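Local coordinates for PfkB family carbohydrate kinase (Listeria grayi DSM 20601, PDB 4GM6), which is probably a sugar kinase of the PfkB family, expected to transfer a phosphate group to a carbohydrate substrate, at residues C[101-106]-C[135-140]; C[159-164]-C[169-174]. One frame throughout, in Å; residues are numbered along the deposited sequence.

How the contacts relate
Both contacts belong to the large alpha/beta part of the PfkB kinase fold, with centres about 13 Å apart. Contact 1 comes first along the chain and closes before contact 2 opens. It joins strand 97-104, the outermost strand at one end of the nine-stranded sheet, to the loop after helix 133-136. Contact 2 packs helix 158-163 against helix 165-180, both following the inner strand 153-157. Trp142 links the two, touching Val103 of contact 1 and Met170 of contact 2. Helix 133-136 also bridges them, since its Phe134 packs on Thr160 and Leu163. Contact 1 thus fixes a loop to the edge of the sheet, while contact 2 packs beside an inner strand.

Contact 1: C[101-106]-C[135-140]; sequences FVVEAG and ARHKSM
Ala105 CB lies at the edge of the His137 imidazole, near the ring plane, with CE1 of His137 4.2 Å away. ND1 of His137 is equally near that methyl. Val103 comes to the same corner of the ring from an oblique direction, its CG1 4.3 Å from His137 CE1. The His137 side chain also touches Val78 of strand 73-79.

This is one edge of the nine-stranded PfkB sheet: strand 97-104 is outermost on that side in this chain and runs parallel to strand 73-79. Val103 bonds through its backbone to Thr77 and Val79, and Ala105 continues the pairing with Val79. Val103 and Ala105 point toward segment 135-140, while Glu104 between them points away. The loop after helix 133-136 therefore packs on one side of this edge strand. The contact is small, about 107 Å² over both sides. It is mainly Val103 and Ala105 carbons against the His137 ring, with a lesser share from Gly106 and Arg136.

His137 itself is buried. Its CG stands anti to the backbone N (chi1 -161°), which carries the ring from the loop toward the strand. CE1 and ND1 then meet the alanine. NE2 has a weak hydrogen bond to Asp141, a residue that Val103 also touches. Asp141 takes a firmer bond from Ser139 OG, through its other carboxylate oxygen. Asp141 thus joins Ser139 and, weakly, His137 in the same loop.

Two further bonds tie segment 101-106 to its surroundings. Phe101 O is bonded to Trp142 NE1, and Ala105 O to Ser133 OG at the start of helix 133-136. At the far end of the contact, the guanidinium of Arg136 reaches toward Gly106, with Arg136 NH1 5.0 Å from Gly106 CA.

Contact 2: C[159-164]-C[169-174]; sequences ITIALS and EMVVKI
The apolar packing is centred on Val171, whose side chain points toward segment 159-164 and touches two residues there. Ile161 sends its CG2 methyl against the branch point, 3.8 Å from Val171 CB. The same methyl lies 3.8 Å from Val171 CG2 and 4.0 Å from Val171 CG1, so it sits over the fork of the valine. The two side chains cross at about a right angle. Thr160 adds a second methyl contact, with its CG2 3.9 Å from Val171 CG2, and here the side chains cross obliquely. With CG2 of Thr160 anti to the backbone N, its methyl turns to the valine while OG1, beside the backbone N, is left for Glu59.

Helix 158-163 is short and weakly bonded. It directly follows strand 153-157 of the central PfkB sheet and leads at once into helix 165-180. Val171 also packs on Val156 of that strand, and Ile161 on Leu208 of helix 198-208. All three touching residues are buried.

The polar side chains Thr160 and Ser164 find partners outside the two segments. Thr160 OG1 is hydrogen-bonded to Glu59 OE2 and weakly to Ile30 O. Ser164 stands at the N-cap of helix 165-180, where its OG caps the backbone N of Trp167.

Among the routine backbone bonds of that helix, Lys173 N bonds to Glu169 O at 3.0 Å.

Contact 1: C[101-106]-C[135-140]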
loop_
_atom_site.group_PDB
_atom_site.type_symbol
_atom_site.label_atom_id
_atom_site.label_comp_id
_atom_site.label_asym_id
_atom_site.label_seq_id
_atom_site.Cartn_x
_atom_site.Cartn_y
_atom_site.Cartn_z
ATOM N N PHE C 101 22.451 19.144 -21.905
ATOM C CA PHE C 101 23.834 18.703 -21.719
ATOM C C PHE C 101 23.936 17.348 -21.018
ATOM O O PHE C 101 25.000 16.972 -20.526
ATOM C CB PHE C 101 24.671 19.784 -21.006
ATOM C CG PHE C 101 24.747 21.089 -21.763
ATOM C CD1 PHE C 101 25.808 21.354 -22.620
ATOM C CD2 PHE C 101 23.749 22.045 -21.630
ATOM C CE1 PHE C 101 25.873 22.542 -23.322
ATOM C CE2 PHE C 101 23.807 23.235 -22.335
ATOM C CZ PHE C 101 24.873 23.486 -23.180
ATOM N N VAL C 102 22.820 16.622 -20.974
ATOM C CA VAL C 102 22.821 15.255 -20.490
ATOM C C VAL C 102 23.340 14.406 -21.642
ATOM O O VAL C 102 22.879 14.542 -22.776
ATOM C CB VAL C 102 21.399 14.773 -20.091
ATOM C CG1 VAL C 102 21.391 13.279 -19.775
ATOM C CG2 VAL C 102 20.859 15.567 -18.899
ATOM N N VAL C 103 24.313 13.549 -21.361
ATOM C CA VAL C 103 24.892 12.698 -22.402
ATOM C C VAL C 103 24.501 11.241 -22.147
ATOM O O VAL C 103 24.572 10.766 -21.005
ATOM C CB VAL C 103 26.425 12.816 -22.450
ATOM C CG1 VAL C 103 27.000 11.787 -23.410
ATOM C CG2 VAL C 103 26.850 14.224 -22.859
ATOM N N GLU C 104 24.068 10.546 -23.198
ATOM C CA GLU C 104 23.662 9.141 -23.076
ATOM C C GLU C 104 24.838 8.225 -23.411
ATOM O O GLU C 104 25.390 8.309 -24.493
ATOM C CB GLU C 104 22.507 8.823 -24.029
ATOM C CG GLU C 104 21.280 9.704 -23.878
ATOM C CD GLU C 104 20.010 9.008 -24.344
ATOM O OE1 GLU C 104 19.975 8.527 -25.487
ATOM O OE2 GLU C 104 19.042 8.936 -23.563
ATOM N N ALA C 105 25.222 7.355 -22.488
ATOM C CA ALA C 105 26.307 6.413 -22.762
ATOM C C ALA C 105 26.442 5.386 -21.642
ATOM O O ALA C 105 25.857 5.552 -20.561
ATOM C CB ALA C 105 27.619 7.155 -22.964
ATOM N N GLY C 106 27.204 4.324 -21.905
ATOM C CA GLY C 106 27.422 3.270 -20.911
ATOM C C GLY C 106 26.219 2.364 -20.677
ATOM O O GLY C 106 25.293 2.331 -21.491
ATOM N N ALA C 135 30.248 7.168 -13.862
ATOM C CA ALA C 135 31.512 6.757 -13.262
ATOM C C ALA C 135 32.527 6.299 -14.303
ATOM O O ALA C 135 33.709 6.628 -14.206
ATOM C CB ALA C 135 31.282 5.667 -12.224
ATOM N N ARG C 136 32.079 5.542 -15.301
ATOM C CA ARG C 136 33.015 5.005 -16.290
ATOM C C ARG C 136 33.270 5.937 -17.476
ATOM O O ARG C 136 34.054 5.622 -18.367
ATOM C CB ARG C 136 32.549 3.624 -16.763
ATOM C CG ARG C 136 32.603 2.597 -15.640
ATOM C CD ARG C 136 31.949 1.276 -15.999
ATOM N NE ARG C 136 32.718 0.532 -16.992
ATOM C CZ ARG C 136 32.336 0.379 -18.253
ATOM N NH1 ARG C 136 31.190 0.913 -18.668
ATOM N NH2 ARG C 136 33.094 -0.306 -19.095
ATOM N N HIS C 137 32.617 7.092 -17.484
ATOM C CA HIS C 137 32.698 7.967 -18.643
ATOM C C HIS C 137 34.103 8.544 -18.762
ATOM O O HIS C 137 34.693 8.965 -17.765
ATOM C CB HIS C 137 31.649 9.081 -18.547
ATOM C CG HIS C 137 31.350 9.741 -19.857
ATOM N ND1 HIS C 137 30.617 9.126 -20.851
ATOM C CD2 HIS C 137 31.690 10.960 -20.338
ATOM C CE1 HIS C 137 30.512 9.941 -21.884
ATOM N NE2 HIS C 137 31.157 11.061 -21.600
ATOM N N LYS C 138 34.639 8.548 -19.978
ATOM C CA LYS C 138 36.005 9.032 -20.225
ATOM C C LYS C 138 36.062 9.910 -21.460
ATOM O O LYS C 138 37.126 10.098 -22.051
ATOM C CB LYS C 138 36.981 7.859 -20.403
ATOM C CG LYS C 138 36.994 6.889 -19.234
ATOM C CD LYS C 138 38.384 6.340 -18.957
ATOM C CE LYS C 138 38.417 5.636 -17.606
ATOM N NZ LYS C 138 37.799 6.451 -16.514
ATOM N N SER C 139 34.919 10.450 -21.853
ATOM C CA SER C 139 34.830 11.152 -23.123
ATOM C C SER C 139 34.459 12.619 -22.921
ATOM O O SER C 139 33.587 12.930 -22.126
ATOM C CB SER C 139 33.811 10.452 -24.029
ATOM O OG SER C 139 33.935 10.923 -25.357
ATOM N N MET C 140 35.124 13.524 -23.630
ATOM C CA MET C 140 34.803 14.946 -23.517
ATOM C C MET C 140 33.701 15.339 -24.502
ATOM O O MET C 140 33.979 15.767 -25.622
ATOM C CB MET C 140 36.053 15.807 -23.735
ATOM C CG MET C 140 36.077 17.051 -22.861
ATOM S SD MET C 140 34.605 18.084 -23.046
ATOM C CE MET C 140 35.045 18.979 -24.543
#

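Contact 2: C[159-164]-C[169-174]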
loop_
_atom_site.group_PDB
_atom_site.type_symbol
_atom_site.label_atom_id
_atom_site.label_comp_id
_atom_site.label_asym_id
_atom_site.label_seq_id
_atom_site.Cartn_x
_atom_site.Cartn_y
_atom_site.Cartn_z
ATOM N N ILE C 159 31.980 14.896 -4.469
ATOM C CA ILE C 159 31.500 13.569 -4.854
ATOM C C ILE C 159 31.945 13.262 -6.273
ATOM O O ILE C 159 32.504 12.196 -6.558
ATOM C CB ILE C 159 29.966 13.470 -4.739
ATOM C CG1 ILE C 159 29.564 13.408 -3.263
ATOM C CG2 ILE C 159 29.443 12.249 -5.477
ATOM C CD1 ILE C 159 28.094 13.650 -3.021
ATOM N N THR C 160 31.731 14.229 -7.157
ATOM C CA THR C 160 32.081 14.062 -8.555
ATOM C C THR C 160 33.585 13.890 -8.778
ATOM O O THR C 160 34.018 12.988 -9.492
ATOM C CB THR C 160 31.557 15.252 -9.361
ATOM O OG1 THR C 160 30.127 15.215 -9.320
ATOM C CG2 THR C 160 32.033 15.179 -10.796
ATOM N N ILE C 161 34.389 14.743 -8.161
ATOM C CA ILE C 161 35.830 14.688 -8.408
ATOM C C ILE C 161 36.467 13.421 -7.831
ATOM O O ILE C 161 37.572 13.051 -8.206
ATOM C CB ILE C 161 36.547 15.934 -7.866
ATOM C CG1 ILE C 161 36.258 16.102 -6.371
ATOM C CG2 ILE C 161 36.115 17.160 -8.650
ATOM C CD1 ILE C 161 37.122 17.130 -5.674
ATOM N N ALA C 162 35.757 12.754 -6.928
ATOM C CA ALA C 162 36.242 11.514 -6.320
ATOM C C ALA C 162 35.989 10.290 -7.210
ATOM O O ALA C 162 36.570 9.223 -6.997
ATOM C CB ALA C 162 35.585 11.303 -4.953
ATOM N N LEU C 163 35.120 10.438 -8.203
ATOM C CA LEU C 163 34.667 9.267 -8.947
ATOM C C LEU C 163 35.745 8.702 -9.864
ATOM O O LEU C 163 35.853 7.487 -10.051
ATOM C CB LEU C 163 33.373 9.573 -9.711
ATOM C CG LEU C 163 32.136 9.808 -8.827
ATOM C CD1 LEU C 163 30.893 10.082 -9.662
ATOM C CD2 LEU C 163 31.887 8.632 -7.892
ATOM N N SER C 164 36.560 9.577 -10.428
ATOM C CA SER C 164 37.638 9.124 -11.284
ATOM C C SER C 164 38.620 10.256 -11.542
ATOM O O SER C 164 38.310 11.425 -11.336
ATOM C CB SER C 164 37.075 8.612 -12.608
ATOM O OG SER C 164 36.622 9.698 -13.391
ATOM N N GLU C 169 39.959 15.814 -13.283
ATOM C CA GLU C 169 40.632 16.709 -14.240
ATOM C C GLU C 169 39.641 17.396 -15.171
ATOM O O GLU C 169 39.929 18.461 -15.716
ATOM C CB GLU C 169 41.669 15.965 -15.081
ATOM C CG GLU C 169 42.644 15.106 -14.297
ATOM C CD GLU C 169 43.735 14.546 -15.196
ATOM O OE1 GLU C 169 43.424 14.121 -16.335
ATOM O OE2 GLU C 169 44.906 14.540 -14.765
ATOM N N MET C 170 38.482 16.773 -15.372
ATOM C CA MET C 170 37.433 17.401 -16.159
ATOM C C MET C 170 36.824 18.598 -15.412
ATOM O O MET C 170 36.625 19.672 -15.994
ATOM C CB MET C 170 36.352 16.377 -16.509
ATOM C CG MET C 170 35.251 16.919 -17.398
ATOM S SD MET C 170 35.901 17.424 -18.995
ATOM C CE MET C 170 34.380 17.757 -19.884
ATOM N N VAL C 171 36.518 18.407 -14.127
ATOM C CA VAL C 171 36.012 19.500 -13.301
ATOM C C VAL C 171 37.036 20.639 -13.239
ATOM O O VAL C 171 36.687 21.815 -13.359
ATOM C CB VAL C 171 35.615 19.018 -11.884
ATOM C CG1 VAL C 171 35.132 20.181 -11.024
ATOM C CG2 VAL C 171 34.532 17.957 -11.971
ATOM N N VAL C 172 38.311 20.297 -13.094
ATOM C CA VAL C 172 39.349 21.329 -13.084
ATOM C C VAL C 172 39.379 22.116 -14.401
ATOM O O VAL C 172 39.508 23.361 -14.383
ATOM C CB VAL C 172 40.738 20.747 -12.729
ATOM C CG1 VAL C 172 41.860 21.777 -12.951
ATOM C CG2 VAL C 172 40.719 20.245 -11.290
ATOM N N LYS C 173 39.242 21.410 -15.538
ATOM C CA LYS C 173 39.306 22.091 -16.842
ATOM C C LYS C 173 38.123 23.036 -17.026
ATOM O O LYS C 173 38.229 24.077 -17.649
ATOM C CB LYS C 173 39.354 21.096 -18.005
ATOM C CG LYS C 173 40.653 20.334 -18.165
ATOM C CD LYS C 173 40.538 19.324 -19.303
ATOM C CE LYS C 173 41.652 18.280 -19.258
ATOM N NZ LYS C 173 42.980 18.854 -19.624
ATOM N N ILE C 174 36.968 22.655 -16.487
ATOM C CA ILE C 174 35.738 23.453 -16.652
ATOM C C ILE C 174 35.760 24.705 -15.797
ATOM O O ILE C 174 35.591 25.847 -16.340
ATOM C CB ILE C 174 34.471 22.653 -16.325
ATOM C CG1 ILE C 174 34.456 21.373 -17.154
ATOM C CG2 ILE C 174 33.215 23.494 -16.567
ATOM C CD1 ILE C 174 34.654 21.605 -18.656
#